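Local coordinates for chromosome partition protein Smc (Pyrococcus yayanosii, PDB 5XEI) that is probably required for chromosome condensation and partitioning, as a DNA-binding ATPase whose head domain is joined here to part of its coiled-coil arm, at residues 111-114 and 119-122; 218-223 and 306-311. All blocks are in the same frame, centred on the assembly; numbering follows the deposited sequence.

Contact 1: 111-114 and 119-122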
loop_
_atom_site.group_PDB
_atom_site.type_symbol
_atom_site.label_atom_id
_atom_site.label_comp_id
_atom_site.label_asym_id
_atom_site.label_seq_id
_atom_site.Cartn_x
_atom_site.Cartn_y
_atom_site.Cartn_z
ATOM N N ARG A 111 -6.262 -29.379 17.948
ATOM C CA ARG A 111 -5.052 -28.716 17.473
ATOM C C ARG A 111 -4.525 -29.375 16.199
ATOM O O ARG A 111 -4.612 -30.593 16.029
ATOM C CB ARG A 111 -3.959 -28.744 18.541
ATOM C CG ARG A 111 -3.833 -30.086 19.204
ATOM C CD ARG A 111 -2.427 -30.549 19.551
ATOM N NE ARG A 111 -2.460 -31.727 20.429
ATOM C CZ ARG A 111 -1.438 -32.571 20.600
ATOM N NH1 ARG A 111 -0.294 -32.389 19.937
ATOM N NH2 ARG A 111 -1.563 -33.612 21.419
ATOM N N SER A 112 -3.957 -28.544 15.302
ATOM C CA SER A 112 -3.379 -28.947 14.019
ATOM C C SER A 112 -1.864 -28.765 14.012
ATOM O O SER A 112 -1.244 -28.367 14.994
ATOM C CB SER A 112 -3.989 -28.153 12.865
ATOM O OG SER A 112 -5.310 -28.565 12.613
ATOM N N ALA A 113 -1.267 -29.046 12.863
ATOM C CA ALA A 113 0.177 -28.968 12.720
ATOM C C ALA A 113 0.507 -29.089 11.246
ATOM O O ALA A 113 -0.062 -29.934 10.552
ATOM C CB ALA A 113 0.881 -30.079 13.507
ATOM N N TYR A 114 1.427 -28.258 10.778
ATOM C CA TYR A 114 1.768 -28.221 9.367
ATOM C C TYR A 114 3.247 -28.530 9.174
ATOM O O TYR A 114 4.048 -28.474 10.107
ATOM C CB TYR A 114 1.402 -26.854 8.762
ATOM C CG TYR A 114 -0.088 -26.601 8.704
ATOM C CD1 TYR A 114 -0.786 -26.259 9.851
ATOM C CD2 TYR A 114 -0.796 -26.696 7.501
ATOM C CE1 TYR A 114 -2.143 -26.031 9.825
ATOM C CE2 TYR A 114 -2.168 -26.456 7.454
ATOM C CZ TYR A 114 -2.830 -26.126 8.634
ATOM O OH TYR A 114 -4.186 -25.897 8.666
ATOM N N ARG A 119 9.873 -29.414 7.542
ATOM C CA ARG A 119 10.009 -28.497 8.664
ATOM C C ARG A 119 8.644 -28.011 9.135
ATOM O O ARG A 119 7.727 -27.805 8.337
ATOM C CB ARG A 119 10.892 -27.309 8.290
ATOM C CG ARG A 119 12.142 -27.686 7.494
ATOM C CD ARG A 119 12.825 -26.443 6.874
ATOM N NE ARG A 119 13.993 -26.053 7.645
ATOM C CZ ARG A 119 14.672 -24.939 7.410
ATOM N NH1 ARG A 119 14.274 -24.125 6.431
ATOM N NH2 ARG A 119 15.739 -24.621 8.144
ATOM N N ARG A 120 8.512 -27.843 10.445
ATOM C CA ARG A 120 7.291 -27.283 11.002
ATOM C C ARG A 120 7.020 -25.913 10.409
ATOM O O ARG A 120 7.896 -25.047 10.390
ATOM C CB ARG A 120 7.392 -27.174 12.519
ATOM C CG ARG A 120 7.119 -28.471 13.167
ATOM C CD ARG A 120 5.710 -28.916 12.832
ATOM N NE ARG A 120 4.696 -28.077 13.472
ATOM C CZ ARG A 120 4.219 -28.309 14.692
ATOM N NH1 ARG A 120 4.681 -29.348 15.385
ATOM N NH2 ARG A 120 3.288 -27.509 15.213
ATOM N N ALA A 121 5.804 -25.721 9.924
ATOM C CA ALA A 121 5.353 -24.436 9.431
ATOM C C ALA A 121 4.120 -24.005 10.204
ATOM O O ALA A 121 3.399 -24.826 10.779
ATOM C CB ALA A 121 5.028 -24.493 7.946
ATOM N N THR A 122 3.888 -22.703 10.223
ATOM C CA THR A 122 2.631 -22.194 10.739
ATOM C C THR A 122 1.584 -22.148 9.628
ATOM O O THR A 122 1.875 -22.332 8.438
ATOM C CB THR A 122 2.821 -20.809 11.338
ATOM O OG1 THR A 122 3.176 -19.901 10.292
ATOM C CG2 THR A 122 3.913 -20.835 12.398
#
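Y114 and A121 face each other where strands 112-114 and 119-121 pass about 6.1 Å apart, their directions differing by 124°, so the two arms of this hairpin splay well away from a regular antiparallel pairing. One backbone hydrogen bond spans them, from A121 N to Y114 O, long at 3.3 Å; the donor comes from above the carbonyl plane of Y114, and the pairing is loose. The same carbonyl oxygen also meets R120 CA at 3.6 Å in a C-H...O contact.

Beyond the backbone, R120 does most of the reaching. With CG beside its backbone N (chi1 -81°) and further bends at chi2 and chi3, the long chain folds back across the hairpin, bringing CD to 3.2 Å from Y114 O. Its NE lies near that oxygen too, but at too poor an angle for a hydrogen bond. The guanidinium ends with one face over A113, whose CB sits 3.9 Å above the plane and over its centre. The small methyl suits this place: it gives the flat cation an apolar surface to rest on, while the arginine as a whole remains exposed to solvent. A121 is small as well: Y114 CB lies 3.5 Å from A121 O and 4.4 Å from A121 CB. The ring beyond leads away, and a tyrosine suits the site because it is long enough to carry the side chain on to helix 123-132.

The strand of A113 and Y114 pairs through A113 with R105 of strand 99-106, and strand 119-121 is the outermost of this antiparallel sheet within the chain. T122 then occupies the N-cap of helix 123-132, its N weakly hydrogen-bonded to E125. That helix packs against the hairpin: Y114 touches R123, and I126 meets both Y114 and A121, joining sheet edge to helix.

Contact 2: 218-223 and 306-311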
loop_
_atom_site.group_PDB
_atom_site.type_symbol
_atom_site.label_atom_id
_atom_site.label_comp_id
_atom_site.label_asym_id
_atom_site.label_seq_id
_atom_site.Cartn_x
_atom_site.Cartn_y
_atom_site.Cartn_z
ATOM N N LEU A 218 21.496 55.485 14.045
ATOM C CA LEU A 218 22.844 55.626 13.507
ATOM C C LEU A 218 23.046 57.014 12.921
ATOM O O LEU A 218 23.973 57.734 13.311
ATOM C CB LEU A 218 23.098 54.561 12.444
ATOM C CG LEU A 218 24.087 53.449 12.755
ATOM C CD1 LEU A 218 23.689 52.787 14.060
ATOM C CD2 LEU A 218 24.096 52.419 11.631
ATOM N N ASP A 219 22.184 57.405 11.972
ATOM C CA ASP A 219 22.287 58.729 11.362
ATOM C C ASP A 219 22.391 59.828 12.409
ATOM O O ASP A 219 23.286 60.680 12.346
ATOM C CB ASP A 219 21.082 58.989 10.462
ATOM C CG ASP A 219 21.193 58.305 9.098
ATOM O OD1 ASP A 219 22.313 57.881 8.710
ATOM O OD2 ASP A 219 20.136 58.199 8.408
ATOM N N LEU A 220 21.459 59.833 13.365
ATOM C CA LEU A 220 21.452 60.830 14.426
ATOM C C LEU A 220 22.759 60.810 15.203
ATOM O O LEU A 220 23.311 61.861 15.534
ATOM C CB LEU A 220 20.275 60.571 15.368
ATOM C CG LEU A 220 18.952 61.278 15.083
ATOM C CD1 LEU A 220 17.844 60.816 16.023
ATOM C CD2 LEU A 220 19.152 62.774 15.181
ATOM N N LYS A 221 23.252 59.617 15.519
ATOM C CA LYS A 221 24.534 59.474 16.198
ATOM C C LYS A 221 25.633 60.206 15.444
ATOM O O LYS A 221 26.449 60.917 16.045
ATOM C CB LYS A 221 24.853 57.982 16.332
ATOM C CG LYS A 221 25.508 57.554 17.592
ATOM C CD LYS A 221 24.587 57.638 18.804
ATOM C CE LYS A 221 25.395 57.370 20.076
ATOM N NZ LYS A 221 24.888 58.142 21.260
ATOM N N GLU A 222 25.632 60.103 14.117
ATOM C CA GLU A 222 26.729 60.655 13.336
ATOM C C GLU A 222 26.618 62.164 13.201
ATOM O O GLU A 222 27.611 62.885 13.349
ATOM C CB GLU A 222 26.763 60.016 11.964
ATOM C CG GLU A 222 27.137 58.598 12.034
ATOM C CD GLU A 222 28.163 58.264 10.988
ATOM O OE1 GLU A 222 28.094 58.851 9.877
ATOM O OE2 GLU A 222 29.076 57.464 11.308
ATOM N N ARG A 223 25.426 62.664 12.886
ATOM C CA ARG A 223 25.276 64.112 12.861
ATOM C C ARG A 223 25.600 64.699 14.230
ATOM O O ARG A 223 26.361 65.672 14.330
ATOM C CB ARG A 223 23.875 64.500 12.371
ATOM C CG ARG A 223 23.719 64.436 10.835
ATOM C CD ARG A 223 24.361 65.632 10.039
ATOM N NE ARG A 223 25.775 65.909 10.331
ATOM C CZ ARG A 223 26.466 66.979 9.909
ATOM N NH1 ARG A 223 25.900 67.888 9.106
ATOM N NH2 ARG A 223 27.755 67.122 10.259
ATOM N N GLU A 306 21.545 69.861 21.769
ATOM C CA GLU A 306 20.539 69.508 22.763
ATOM C C GLU A 306 19.352 68.807 22.108
ATOM O O GLU A 306 18.802 67.845 22.658
ATOM C CB GLU A 306 20.088 70.763 23.516
ATOM C CG GLU A 306 19.149 70.490 24.687
ATOM C CD GLU A 306 18.372 71.727 25.139
ATOM O OE1 GLU A 306 18.835 72.438 26.060
ATOM O OE2 GLU A 306 17.289 71.991 24.576
ATOM N N ASP A 307 18.963 69.264 20.915
ATOM C CA ASP A 307 17.858 68.640 20.197
ATOM C C ASP A 307 18.234 67.236 19.737
ATOM O O ASP A 307 17.551 66.254 20.058
ATOM C CB ASP A 307 17.445 69.511 19.008
ATOM N N MET A 308 19.325 67.126 18.977
ATOM C CA MET A 308 19.757 65.829 18.470
ATOM C C MET A 308 19.895 64.821 19.600
ATOM O O MET A 308 19.490 63.665 19.465
ATOM C CB MET A 308 21.071 65.994 17.723
ATOM C CG MET A 308 21.279 65.009 16.606
ATOM S SD MET A 308 22.122 65.786 15.204
ATOM C CE MET A 308 23.241 66.891 16.069
ATOM N N GLU A 309 20.425 65.259 20.742
ATOM C CA GLU A 309 20.468 64.395 21.915
ATOM C C GLU A 309 19.075 64.035 22.408
ATOM O O GLU A 309 18.897 63.004 23.068
ATOM C CB GLU A 309 21.233 65.069 23.041
ATOM C CG GLU A 309 22.684 65.350 22.748
ATOM C CD GLU A 309 23.405 65.856 23.986
ATOM O OE1 GLU A 309 23.544 65.072 24.945
ATOM O OE2 GLU A 309 23.809 67.033 24.020
ATOM N N ALA A 310 18.080 64.873 22.127
ATOM C CA ALA A 310 16.738 64.557 22.592
ATOM C C ALA A 310 16.075 63.506 21.706
ATOM O O ALA A 310 15.494 62.544 22.219
ATOM C CB ALA A 310 15.893 65.827 22.665
ATOM N N GLU A 311 16.149 63.651 20.382
ATOM C CA GLU A 311 15.478 62.664 19.552
ATOM C C GLU A 311 16.222 61.345 19.502
ATOM O O GLU A 311 15.628 60.325 19.130
ATOM C CB GLU A 311 15.252 63.195 18.144
ATOM C CG GLU A 311 16.393 63.988 17.589
ATOM C CD GLU A 311 15.908 64.974 16.548
ATOM O OE1 GLU A 311 15.210 64.534 15.599
ATOM O OE2 GLU A 311 16.207 66.183 16.699
#
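An antiparallel helix pair of the SMC arm, within stretches predicted to be coiled coil and consistent with the joint that interrupts it, brings L220 of helix 170-246 against M308 and E311 of the much shorter helix 298-315. The local axes come within 9.8 Å and run at 158° to each other, with L220 and M308 nearest in backbone register. These two side chains both set out toward the opposing helix and interleave, side by side but pointing in opposing senses, L220 CD2 touching M308 CG at 3.4 Å. With CG anti to the backbone N (chi1 -150°), the methionine crosses the gap and then bends, so that its SD meets R223 CB at 3.6 Å and CE lies 3.7 Å from the carbonyl carbon R223 C. An unbranched, flexible thioether suits this task, since one side chain serves both a leucine and the next turn's backbone. The other L220 methyl, CD1, rests against E311 CG at 3.8 Å, the glutamate chain lying athwart the leucine and contributing its aliphatic part. R223 does likewise, lending CB while its guanidinium leads away from the partner helix. M308 also packs on L224 and A227, and L220 on I312, which extends the apolar seam along both helices. Shortening M308 to an alanine removes SD and CE, which is likely to open a gap between L220 and the R223 backbone. No hydrogen bond or salt bridge links the two segments, so their association here rests on apolar contact, with charged residues supplying methylenes at its margins.

In the fold
Contacts 1 and 2 belong to different parts of one elongated chain, on opposite sides of its centre: their own centres lie 92 Å apart, and their nearest atoms about 75 Å. Contact 1, about 30 Å from the chain centre, is local to the head domain and joins strands adjacent in sequence. Contact 2, about 69 Å from that centre, lies out on the arm and brings together segments separated by 82 residues. Helix 170-246 connects the two regions, leaving the head and carrying residues 218-223 outward; after helix 298-315, the long helix 321-383 leads the chain back toward the head. Neither contact lies at the predicted ATP-binding residues 34-41.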